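Local coordinates for iron-binding zinc finger CDGSH type domain-containing protein (Magnetospirillum magneticum, PDB 3TBN), which binds two [2Fe-2S] clusters, one in each of its two CDGSH-type iron-sulfur motifs, though its wider cellular role is not established, at residues Y30-C35 with A66-C71; A73-A76 with C80-T83. All blocks are in the same frame, centred on the assembly; numbering follows the deposited sequence.

Interaction 1 (Y30-C35 with A66-C71). With FES (Fe2/s2 (inorganic) cluster), chain C; FES (Fe2/s2 (inorganic) cluster), chain B.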
loop_
_atom_site.group_PDB
_atom_site.type_symbol
_atom_site.label_atom_id
_atom_site.label_comp_id
_atom_site.label_asym_id
_atom_site.label_seq_id
_atom_site.Cartn_x
_atom_site.Cartn_y
_atom_site.Cartn_z
ATOM N N TYR A 30 6.310 2.329 -10.195
ATOM C CA TYR A 30 5.477 2.981 -9.192
ATOM C C TYR A 30 5.965 2.559 -7.816
ATOM O O TYR A 30 6.407 1.431 -7.622
ATOM C CB TYR A 30 4.004 2.579 -9.388
ATOM C CG TYR A 30 3.482 3.025 -10.730
ATOM C CD1 TYR A 30 2.791 4.221 -10.865
ATOM C CD2 TYR A 30 3.743 2.287 -11.878
ATOM C CE1 TYR A 30 2.357 4.661 -12.101
ATOM C CE2 TYR A 30 3.310 2.718 -13.117
ATOM C CZ TYR A 30 2.623 3.906 -13.222
ATOM O OH TYR A 30 2.205 4.331 -14.459
ATOM N N HIS A 31 5.879 3.464 -6.857
ATOM C CA HIS A 31 6.361 3.188 -5.515
ATOM C C HIS A 31 5.183 3.223 -4.565
ATOM O O HIS A 31 4.670 4.283 -4.219
ATOM C CB HIS A 31 7.454 4.187 -5.149
ATOM C CG HIS A 31 8.584 4.181 -6.127
ATOM N ND1 HIS A 31 9.647 3.311 -6.023
ATOM C CD2 HIS A 31 8.786 4.885 -7.266
ATOM C CE1 HIS A 31 10.473 3.504 -7.035
ATOM N NE2 HIS A 31 9.973 4.453 -7.804
ATOM N N TRP A 32 4.716 2.035 -4.205
ATOM C CA TRP A 32 3.534 1.872 -3.373
ATOM C C TRP A 32 3.836 2.179 -1.919
ATOM O O TRP A 32 4.828 1.693 -1.369
ATOM C CB TRP A 32 3.056 0.432 -3.494
ATOM C CG TRP A 32 1.895 0.070 -2.624
ATOM C CD1 TRP A 32 0.608 0.490 -2.761
ATOM C CD2 TRP A 32 1.910 -0.818 -1.499
ATOM N NE1 TRP A 32 -0.183 -0.078 -1.793
ATOM C CE2 TRP A 32 0.592 -0.886 -1.003
ATOM C CE3 TRP A 32 2.909 -1.561 -0.865
ATOM C CZ2 TRP A 32 0.247 -1.676 0.095
ATOM C CZ3 TRP A 32 2.565 -2.339 0.231
ATOM C CH2 TRP A 32 1.246 -2.391 0.697
ATOM N N CYS A 33 2.976 2.982 -1.304
ATOM C CA CYS A 33 3.053 3.244 0.124
ATOM C C CYS A 33 2.627 2.013 0.918
ATOM O O CYS A 33 1.475 1.591 0.870
ATOM C CB CYS A 33 2.162 4.430 0.491
ATOM S SG CYS A 33 2.103 4.745 2.281
ATOM N N ALA A 34 3.578 1.438 1.647
ATOM C CA ALA A 34 3.318 0.291 2.502
ATOM C C ALA A 34 2.906 0.697 3.915
ATOM O O ALA A 34 2.406 -0.133 4.672
ATOM C CB ALA A 34 4.549 -0.597 2.571
ATOM N N CYS A 35 3.132 1.952 4.282
ATOM C CA CYS A 35 2.978 2.377 5.671
ATOM C C CYS A 35 1.624 3.004 5.996
ATOM O O CYS A 35 1.259 3.095 7.167
ATOM C CB CYS A 35 4.105 3.345 6.055
ATOM S SG CYS A 35 3.984 5.016 5.360
ATOM N N ALA A 66 -4.246 -1.009 -12.224
ATOM C CA ALA A 66 -3.752 -1.703 -11.044
ATOM C C ALA A 66 -4.569 -1.260 -9.839
ATOM O O ALA A 66 -4.744 -0.070 -9.603
ATOM C CB ALA A 66 -2.284 -1.393 -10.826
ATOM N N TYR A 67 -5.078 -2.226 -9.087
ATOM C CA TYR A 67 -5.798 -1.963 -7.855
ATOM C C TYR A 67 -4.815 -2.080 -6.701
ATOM O O TYR A 67 -4.575 -3.163 -6.169
ATOM C CB TYR A 67 -6.970 -2.933 -7.705
ATOM C CG TYR A 67 -8.049 -2.678 -8.728
ATOM C CD1 TYR A 67 -7.915 -3.127 -10.033
ATOM C CD2 TYR A 67 -9.188 -1.963 -8.395
ATOM C CE1 TYR A 67 -8.900 -2.884 -10.979
ATOM C CE2 TYR A 67 -10.179 -1.713 -9.331
ATOM C CZ TYR A 67 -10.026 -2.176 -10.622
ATOM O OH TYR A 67 -11.009 -1.930 -11.554
ATOM N N PHE A 68 -4.209 -0.954 -6.348
ATOM C CA PHE A 68 -3.230 -0.922 -5.278
ATOM C C PHE A 68 -3.915 -1.044 -3.920
ATOM O O PHE A 68 -5.008 -0.527 -3.708
ATOM C CB PHE A 68 -2.422 0.371 -5.344
ATOM C CG PHE A 68 -1.454 0.426 -6.484
ATOM C CD1 PHE A 68 -0.263 -0.280 -6.435
ATOM C CD2 PHE A 68 -1.722 1.196 -7.599
ATOM C CE1 PHE A 68 0.640 -0.218 -7.482
ATOM C CE2 PHE A 68 -0.823 1.260 -8.643
ATOM C CZ PHE A 68 0.355 0.552 -8.585
ATOM N N CYS A 69 -3.267 -1.735 -2.997
ATOM C CA CYS A 69 -3.824 -1.939 -1.671
ATOM C C CYS A 69 -3.846 -0.632 -0.871
ATOM O O CYS A 69 -2.834 0.062 -0.761
ATOM C CB CYS A 69 -3.014 -3.015 -0.948
ATOM S SG CYS A 69 -3.421 -3.259 0.796
ATOM N N GLY A 70 -5.016 -0.298 -0.336
ATOM C CA GLY A 70 -5.189 0.865 0.514
ATOM C C GLY A 70 -5.140 0.559 2.004
ATOM O O GLY A 70 -4.840 1.443 2.806
ATOM N N CYS A 71 -5.442 -0.682 2.380
ATOM C CA CYS A 71 -5.519 -1.065 3.790
ATOM C C CYS A 71 -4.149 -1.398 4.369
ATOM O O CYS A 71 -3.976 -1.414 5.590
ATOM C CB CYS A 71 -6.475 -2.253 3.985
ATOM S SG CYS A 71 -5.858 -3.861 3.408
HETATM FE FE1 FES C . -7.684 -4.740 -0.600
HETATM FE FE2 FES C . -5.671 -3.931 1.043
HETATM S S1 FES C . -7.163 -2.651 -0.004
HETATM S S2 FES C . -6.146 -6.002 0.398
HETATM FE FE1 FES B . 6.660 5.838 1.896
HETATM FE FE2 FES B . 4.308 5.148 3.036
HETATM S S1 FES B . 5.017 7.190 2.547
HETATM S S2 FES B . 5.905 3.769 2.318
#

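Interaction 2 (A73-A76 with C80-T83). With FES (Fe2/s2 (inorganic) cluster), chain C.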
loop_
_atom_site.group_PDB
_atom_site.type_symbol
_atom_site.label_atom_id
_atom_site.label_comp_id
_atom_site.label_asym_id
_atom_site.label_seq_id
_atom_site.Cartn_x
_atom_site.Cartn_y
_atom_site.Cartn_z
ATOM N N ALA A 73 -2.655 -4.208 4.345
ATOM C CA ALA A 73 -2.596 -5.556 4.902
ATOM C C ALA A 73 -2.628 -6.671 3.846
ATOM O O ALA A 73 -2.655 -7.845 4.199
ATOM C CB ALA A 73 -3.723 -5.753 5.907
ATOM N N SER A 74 -2.615 -6.328 2.562
ATOM C CA SER A 74 -2.590 -7.354 1.529
ATOM C C SER A 74 -1.467 -8.353 1.776
ATOM O O SER A 74 -0.363 -7.976 2.169
ATOM C CB SER A 74 -2.394 -6.729 0.158
ATOM O OG SER A 74 -2.262 -7.751 -0.811
ATOM N N LYS A 75 -1.746 -9.626 1.521
ATOM C CA LYS A 75 -0.718 -10.655 1.588
ATOM C C LYS A 75 0.073 -10.748 0.282
ATOM O O LYS A 75 1.023 -11.521 0.183
ATOM C CB LYS A 75 -1.335 -12.014 1.931
ATOM C CG LYS A 75 -1.649 -12.204 3.411
ATOM C CD LYS A 75 -2.918 -11.483 3.827
ATOM C CE LYS A 75 -3.529 -12.102 5.082
ATOM N NZ LYS A 75 -2.788 -11.761 6.326
ATOM N N ALA A 76 -0.330 -9.962 -0.714
ATOM C CA ALA A 76 0.348 -9.918 -2.006
ATOM C C ALA A 76 0.637 -8.466 -2.379
ATOM O O ALA A 76 0.226 -7.988 -3.435
ATOM C CB ALA A 76 -0.508 -10.581 -3.070
ATOM N N CYS A 80 -4.166 -5.133 -4.117
ATOM C CA CYS A 80 -5.279 -5.612 -3.313
ATOM C C CYS A 80 -5.509 -7.098 -3.554
ATOM O O CYS A 80 -5.585 -7.539 -4.701
ATOM C CB CYS A 80 -6.537 -4.825 -3.687
ATOM S SG CYS A 80 -8.040 -5.325 -2.828
ATOM N N ASP A 81 -5.615 -7.866 -2.473
ATOM C CA ASP A 81 -5.950 -9.282 -2.574
ATOM C C ASP A 81 -7.220 -9.620 -1.798
ATOM O O ASP A 81 -7.542 -10.792 -1.598
ATOM C CB ASP A 81 -4.785 -10.164 -2.113
ATOM C CG ASP A 81 -4.566 -10.125 -0.616
ATOM O OD1 ASP A 81 -5.210 -9.310 0.070
ATOM O OD2 ASP A 81 -3.725 -10.905 -0.124
ATOM N N GLY A 82 -7.948 -8.590 -1.378
ATOM C CA GLY A 82 -9.199 -8.768 -0.665
ATOM C C GLY A 82 -9.083 -8.802 0.850
ATOM O O GLY A 82 -10.095 -8.889 1.541
ATOM N N THR A 83 -7.865 -8.727 1.375
ATOM C CA THR A 83 -7.658 -8.769 2.820
ATOM C C THR A 83 -8.424 -7.650 3.527
ATOM O O THR A 83 -8.865 -7.817 4.661
ATOM C CB THR A 83 -6.164 -8.703 3.169
ATOM O OG1 THR A 83 -5.504 -9.860 2.641
ATOM C CG2 THR A 83 -5.960 -8.654 4.678
HETATM FE FE1 FES C . -7.684 -4.740 -0.600
HETATM FE FE2 FES C . -5.671 -3.931 1.043
HETATM S S1 FES C . -7.163 -2.651 -0.004
HETATM S S2 FES C . -6.146 -6.002 0.398
#

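Interaction 1 (Y30-C35 with A66-C71)
Trp32 and Phe68 meet where the two CDGSH iron-sulfur motifs of this chain lean on each other: each sits at the end of a short strand that runs straight into a Cys-X-Cys ligand pair. The polar link is a single hydrogen bond. Trp32 holds CG anti to its backbone nitrogen (chi1 176°), which swings the indole across the gap, and NE1 donates to Cys69 O at 2.8 Å. The carbonyl oxygen lies only 5° out of the indole plane and receives the N-H on a lone pair in its own plane. Tryptophan suits the place because it brings one buried donor on a broad apolar plate; Lys72 NZ is a second donor to the same oxygen.

The rest is apolar. The Trp32 pyrrole and Phe68 rings are nearly parallel, with planes at 18°, yet so far offset that little of either ring lies over the other, and the contact is left to Trp32 CD1 and Phe68 CD1, 3.9 Å apart. Tyr30 CB lies beyond them against Phe68 CZ, while the Tyr30 hydroxyl turns to Glu25 N. Phe43 meets Phe68 edge-to-face, and Val22 of strand 20-24 also touches this phenylalanine.

Metal ligation follows directly in both segments. Cys33 and Cys35 bind one iron of the first cluster, Cys69 and Cys71 one iron of the second, all through SG. Cys69 does two jobs: Cys69 SG binds FE2 of the chain C cluster at 2.4 Å, while Cys69 CB packs 3.7 Å from Trp32 CZ2.

Interaction 2 (A73-A76 with C80-T83)
The carboxylate of Asp81 reaches across to the backbone of Lys75, whose N donates to Asp81 OD2 at 2.9 Å. The N-H comes from above the carboxylate plane, 46° out of it, and is bent at 141°. The other oxygen, OD1, is gripped twice from within its own segment: Thr83 OG1 donates on the syn side at 2.6 Å and Thr83 N on the anti side at 3.0 Å, the latter closing an Asx turn. With three donors on two oxygens, the carboxylate is fixed against rotation. An alanine here is likely to leave the N-H of Lys75 and both Thr83 donors without their acceptor and set the turn beside the cluster free to shift.

Cys80 to Thr83 are the first four residues of the Cys-Asp-Gly-Thr-His version of the CDGSH signature, in which Cys80 and His84 bind the outer iron of the cluster; Cys80 SG binds FE1 at 2.3 Å. Gly82 takes a positive phi, where a side chain would jam against the preceding carbonyl. Facing this turn, Ser74 makes an ST turn: with OG trans to N (chi1 175°), it turns its oxygen back to accept from Ala76 N, and OG is also bonded to Leu79 O.

Apolar and van der Waals contacts fill the remainder. Thr83 presents its methyl to Ala73, CG2 lying 3.9 Å from Ala73 CB, so threonine supplies both a donor and an apolar branch. The bent Lys75 chain crosses Thr83 at about a right angle, laying CD 3.3 Å from Thr83 OG1.

Interaction 1 joins the two cluster motifs to each other, and interaction 2 lies within the second motif, beside its cluster. Their centres are 10 Å apart, and they share the chain C cluster from its two ends: segment 66-71 supplies both cysteines on one iron, whereas segment 80-83 supplies Cys80 on the other. The segments also touch directly. Tyr67 O probably accepts a hydrogen bond from Cys80 N at 2.9 Å, tying the strand end to the signature turn, and Cys69 SG packs 3.6 Å from Ser74 N. The chain B cluster belongs to interaction 1 alone, about 14 Å from the Ser74 side chain.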